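Local coordinates for putative glycosyltransferase (Mannosyltransferase) involved in glycosylating the PBCV-1 major capsid protein (Paramecium bursaria Chlorella virus 1, PDB 2P6W) that probably transfers a sugar from a UDP-sugar donor in a manganese-dependent reaction, and is thought to help glycosylate the major capsid protein of the virus, at residues E49-S60 against R142-E153. Residues are numbered along the deposited sequence; the frame is centred on the assembly and turned at random.
Sequences ETEEHALHFRRS and RNEAPWNTFPYE
With chi1 at -179° and its chain extended, Glu52 reaches from helix 52-57 to the phenol of Tyr152, while Arg142, with CG between its backbone N and carbonyl carbon (chi1 67°) and the chain extended to NE, runs out to Glu49. Tyr152 OH donates a short hydrogen bond of 2.5 Å to Glu52 OE2, which lies at the ring edge with the carboxylate turned steeply against the ring. One face of that ring takes a CH-pi contact from His53 CA, 3.7 Å from its centroid; Phe150 CA covers the opposite face. Arg142 grips Glu49 side-on: NE gives a nearly straight bond to OE1 (3.1 Å), and NH2 meets the syn lone pair of OE2 at 2.9 Å, which pins the guanidinium's rotation. The buried Phe57 ring is held between backbone atoms of 142-153, Arg142 CA over the centre of one face, Glu153 N nearer the rim of the opposite face, Trp147 O at its edge, 3.2 Å from CE2. Val138 and Trp139 of helix 132-140 also touch Phe57. Glu153 drops as a knob among His56, Phe57, Arg59 and Ser60; its OE1 lies 3.1 Å from His56 CE1 at the imidazole edge, and its carboxylate is held by Thr122 and Lys125. Arg59 CD packs 3.5 Å from Glu153 CD, the NH1 charge pairing with Glu153 OE1 is long (4.0 Å, no N-H pointing at it), and NE bonds to His56 O while NH1 pairs with Asp80. The loop entering helix 153-164 packs beside Arg59, a UDP-glucose-binding residue, next to the manganese-bound DxD motif of a GT-A glycosyltransferase domain.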
# COMPACT_ATOMS: atom_id res chain seq x y z
N GLU A 49 -8.47 15.61 -8.64
CA GLU A 49 -9.56 14.75 -9.10
C GLU A 49 -10.12 14.02 -7.89
O GLU A 49 -9.46 13.16 -7.32
CB GLU A 49 -9.06 13.75 -10.16
CG GLU A 49 -8.54 14.43 -11.41
CD GLU A 49 -7.92 13.48 -12.42
OE1 GLU A 49 -8.58 12.48 -12.78
OE2 GLU A 49 -6.79 13.76 -12.86
N THR A 50 -11.35 14.38 -7.50
CA THR A 50 -11.89 13.94 -6.22
C THR A 50 -12.96 12.85 -6.28
O THR A 50 -13.49 12.44 -5.24
CB THR A 50 -12.49 15.13 -5.44
OG1 THR A 50 -13.39 15.84 -6.30
CG2 THR A 50 -11.39 16.07 -4.95
N GLU A 51 -13.28 12.37 -7.49
CA GLU A 51 -14.19 11.22 -7.62
C GLU A 51 -13.57 9.94 -7.06
O GLU A 51 -12.34 9.78 -7.05
CB GLU A 51 -14.60 11.01 -9.09
CG GLU A 51 -15.53 12.08 -9.66
CD GLU A 51 -15.83 11.84 -11.13
OE1 GLU A 51 -16.74 11.04 -11.44
OE2 GLU A 51 -15.14 12.46 -11.98
N GLU A 52 -14.43 9.03 -6.60
CA GLU A 52 -13.99 7.79 -5.96
C GLU A 52 -12.92 7.04 -6.76
O GLU A 52 -11.88 6.65 -6.21
CB GLU A 52 -15.18 6.87 -5.68
CG GLU A 52 -14.82 5.56 -4.98
CD GLU A 52 -16.04 4.71 -4.68
OE1 GLU A 52 -16.77 5.06 -3.73
OE2 GLU A 52 -16.27 3.70 -5.39
N HIS A 53 -13.15 6.84 -8.06
CA HIS A 53 -12.17 6.12 -8.87
C HIS A 53 -10.80 6.81 -8.87
O HIS A 53 -9.76 6.17 -8.70
CB HIS A 53 -12.67 5.90 -10.31
CG HIS A 53 -12.68 7.13 -11.15
ND1 HIS A 53 -13.60 8.14 -10.97
CD2 HIS A 53 -11.88 7.52 -12.17
CE1 HIS A 53 -13.37 9.11 -11.85
NE2 HIS A 53 -12.33 8.76 -12.59
N ALA A 54 -10.83 8.14 -9.04
CA ALA A 54 -9.61 8.91 -9.17
C ALA A 54 -8.83 8.91 -7.85
O ALA A 54 -7.59 8.86 -7.84
CB ALA A 54 -9.93 10.34 -9.64
N LEU A 55 -9.57 8.92 -6.74
CA LEU A 55 -8.96 8.83 -5.42
C LEU A 55 -8.21 7.53 -5.23
O LEU A 55 -7.08 7.53 -4.72
CB LEU A 55 -10.02 9.02 -4.31
CG LEU A 55 -10.61 10.43 -4.19
CD1 LEU A 55 -11.74 10.43 -3.16
CD2 LEU A 55 -9.56 11.50 -3.86
N HIS A 56 -8.81 6.43 -5.66
CA HIS A 56 -8.15 5.13 -5.52
C HIS A 56 -6.88 5.07 -6.38
O HIS A 56 -5.84 4.57 -5.93
CB HIS A 56 -9.10 4.00 -5.90
CG HIS A 56 -8.57 2.66 -5.54
ND1 HIS A 56 -7.67 1.97 -6.33
CD2 HIS A 56 -8.76 1.90 -4.43
CE1 HIS A 56 -7.37 0.82 -5.75
NE2 HIS A 56 -8.01 0.76 -4.59
N PHE A 57 -6.95 5.61 -7.60
CA PHE A 57 -5.82 5.57 -8.52
C PHE A 57 -4.67 6.46 -8.08
O PHE A 57 -3.55 6.31 -8.57
CB PHE A 57 -6.24 5.98 -9.92
CG PHE A 57 -6.74 4.85 -10.77
CD1 PHE A 57 -5.84 4.08 -11.52
CD2 PHE A 57 -8.11 4.57 -10.86
CE1 PHE A 57 -6.29 3.04 -12.33
CE2 PHE A 57 -8.57 3.51 -11.67
CZ PHE A 57 -7.64 2.76 -12.41
N ARG A 58 -4.94 7.40 -7.18
CA ARG A 58 -3.93 8.41 -6.82
C ARG A 58 -2.60 7.82 -6.35
O ARG A 58 -1.55 8.44 -6.56
CB ARG A 58 -4.46 9.43 -5.81
CG ARG A 58 -3.63 10.71 -5.82
CD ARG A 58 -4.31 11.86 -5.12
NE ARG A 58 -3.72 13.14 -5.52
CZ ARG A 58 -3.17 14.02 -4.69
NH1 ARG A 58 -3.15 13.80 -3.39
NH2 ARG A 58 -2.67 15.15 -5.18
N ARG A 59 -2.61 6.64 -5.73
CA ARG A 59 -1.37 5.97 -5.32
C ARG A 59 -0.35 5.82 -6.48
O ARG A 59 0.86 5.88 -6.26
CB ARG A 59 -1.68 4.61 -4.72
CG ARG A 59 -2.29 3.65 -5.69
CD ARG A 59 -2.92 2.46 -4.93
NE ARG A 59 -4.16 2.90 -4.32
CZ ARG A 59 -4.80 2.24 -3.36
NH1 ARG A 59 -4.31 1.10 -2.90
NH2 ARG A 59 -5.93 2.73 -2.86
N SER A 60 -0.85 5.63 -7.70
CA SER A 60 0.02 5.44 -8.86
C SER A 60 0.56 6.77 -9.40
O SER A 60 1.46 6.79 -10.26
CB SER A 60 -0.70 4.66 -9.96
OG SER A 60 -1.04 3.36 -9.49
N ARG A 142 -6.84 5.67 -15.47
CA ARG A 142 -7.87 5.98 -14.45
C ARG A 142 -9.21 6.40 -15.00
O ARG A 142 -10.23 6.22 -14.33
CB ARG A 142 -7.38 7.05 -13.47
CG ARG A 142 -7.18 8.42 -14.09
CD ARG A 142 -6.44 9.32 -13.13
NE ARG A 142 -6.26 10.68 -13.62
CZ ARG A 142 -5.32 11.06 -14.50
NH1 ARG A 142 -4.48 10.17 -15.02
NH2 ARG A 142 -5.24 12.34 -14.86
N ASN A 143 -9.21 6.97 -16.19
CA ASN A 143 -10.45 7.49 -16.76
C ASN A 143 -10.92 6.73 -18.00
O ASN A 143 -11.67 7.27 -18.82
CB ASN A 143 -10.35 8.99 -17.04
CG ASN A 143 -10.45 9.83 -15.77
OD1 ASN A 143 -9.58 10.67 -15.50
ND2 ASN A 143 -11.52 9.65 -15.00
N GLU A 144 -10.48 5.49 -18.12
CA GLU A 144 -10.83 4.64 -19.25
C GLU A 144 -11.51 3.37 -18.73
O GLU A 144 -10.98 2.71 -17.83
CB GLU A 144 -9.53 4.30 -20.00
CG GLU A 144 -9.65 3.39 -21.18
CD GLU A 144 -8.32 3.25 -21.93
OE1 GLU A 144 -7.49 4.19 -21.87
OE2 GLU A 144 -8.12 2.20 -22.58
N ALA A 145 -12.69 3.05 -19.26
CA ALA A 145 -13.36 1.78 -18.94
C ALA A 145 -12.50 0.64 -19.50
O ALA A 145 -11.94 0.80 -20.59
CB ALA A 145 -14.75 1.73 -19.56
N PRO A 146 -12.43 -0.50 -18.80
CA PRO A 146 -13.10 -0.84 -17.55
C PRO A 146 -12.30 -0.49 -16.31
O PRO A 146 -12.73 -0.80 -15.20
CB PRO A 146 -13.19 -2.36 -17.63
CG PRO A 146 -11.92 -2.74 -18.34
CD PRO A 146 -11.63 -1.64 -19.31
N TRP A 147 -11.14 0.14 -16.49
CA TRP A 147 -10.23 0.40 -15.36
C TRP A 147 -10.79 1.44 -14.39
O TRP A 147 -10.44 1.42 -13.21
CB TRP A 147 -8.83 0.75 -15.88
CG TRP A 147 -8.49 -0.18 -16.98
CD1 TRP A 147 -8.27 0.14 -18.29
CD2 TRP A 147 -8.43 -1.60 -16.89
NE1 TRP A 147 -8.05 -1.01 -19.02
CE2 TRP A 147 -8.14 -2.09 -18.18
CE3 TRP A 147 -8.57 -2.51 -15.83
CZ2 TRP A 147 -7.99 -3.46 -18.43
CZ3 TRP A 147 -8.43 -3.86 -16.09
CH2 TRP A 147 -8.14 -4.32 -17.38
N ASN A 148 -11.66 2.30 -14.90
CA ASN A 148 -12.32 3.32 -14.08
C ASN A 148 -13.51 2.80 -13.26
O ASN A 148 -14.26 3.58 -12.67
CB ASN A 148 -12.72 4.56 -14.90
CG ASN A 148 -13.79 4.28 -15.94
OD1 ASN A 148 -14.25 3.15 -16.11
ND2 ASN A 148 -14.19 5.34 -16.67
N THR A 149 -13.67 1.47 -13.24
CA THR A 149 -14.70 0.83 -12.44
C THR A 149 -14.08 0.10 -11.26
O THR A 149 -12.92 -0.36 -11.32
CB THR A 149 -15.63 -0.12 -13.25
OG1 THR A 149 -14.90 -1.29 -13.67
CG2 THR A 149 -16.21 0.60 -14.47
N PHE A 150 -14.84 -0.01 -10.17
CA PHE A 150 -14.38 -0.70 -8.97
C PHE A 150 -13.87 -2.11 -9.27
O PHE A 150 -14.51 -2.84 -10.06
CB PHE A 150 -15.55 -0.76 -7.99
CG PHE A 150 -15.23 -1.41 -6.68
CD1 PHE A 150 -14.76 -0.65 -5.61
CD2 PHE A 150 -15.42 -2.78 -6.51
CE1 PHE A 150 -14.47 -1.25 -4.39
CE2 PHE A 150 -15.14 -3.38 -5.29
CZ PHE A 150 -14.66 -2.63 -4.23
N PRO A 151 -12.77 -2.55 -8.61
CA PRO A 151 -11.91 -1.85 -7.63
C PRO A 151 -10.74 -0.99 -8.16
O PRO A 151 -9.75 -0.83 -7.45
CB PRO A 151 -11.36 -3.01 -6.77
CG PRO A 151 -11.27 -4.14 -7.72
CD PRO A 151 -12.42 -3.98 -8.71
N TYR A 152 -10.85 -0.45 -9.37
CA TYR A 152 -9.98 0.67 -9.79
C TYR A 152 -8.52 0.24 -9.98
O TYR A 152 -8.27 -0.63 -10.80
CB TYR A 152 -10.12 1.86 -8.83
CG TYR A 152 -11.55 2.21 -8.52
CD1 TYR A 152 -12.43 2.52 -9.54
CD2 TYR A 152 -12.02 2.23 -7.20
CE1 TYR A 152 -13.75 2.86 -9.26
CE2 TYR A 152 -13.34 2.56 -6.91
CZ TYR A 152 -14.19 2.88 -7.95
OH TYR A 152 -15.51 3.20 -7.68
N GLU A 153 -7.57 0.87 -9.29
CA GLU A 153 -6.15 0.51 -9.48
C GLU A 153 -5.92 -0.96 -9.15
O GLU A 153 -5.03 -1.61 -9.70
CB GLU A 153 -5.23 1.41 -8.63
CG GLU A 153 -3.78 0.92 -8.48
CD GLU A 153 -3.59 -0.03 -7.29
OE1 GLU A 153 -4.58 -0.34 -6.59
OE2 GLU A 153 -2.43 -0.45 -7.04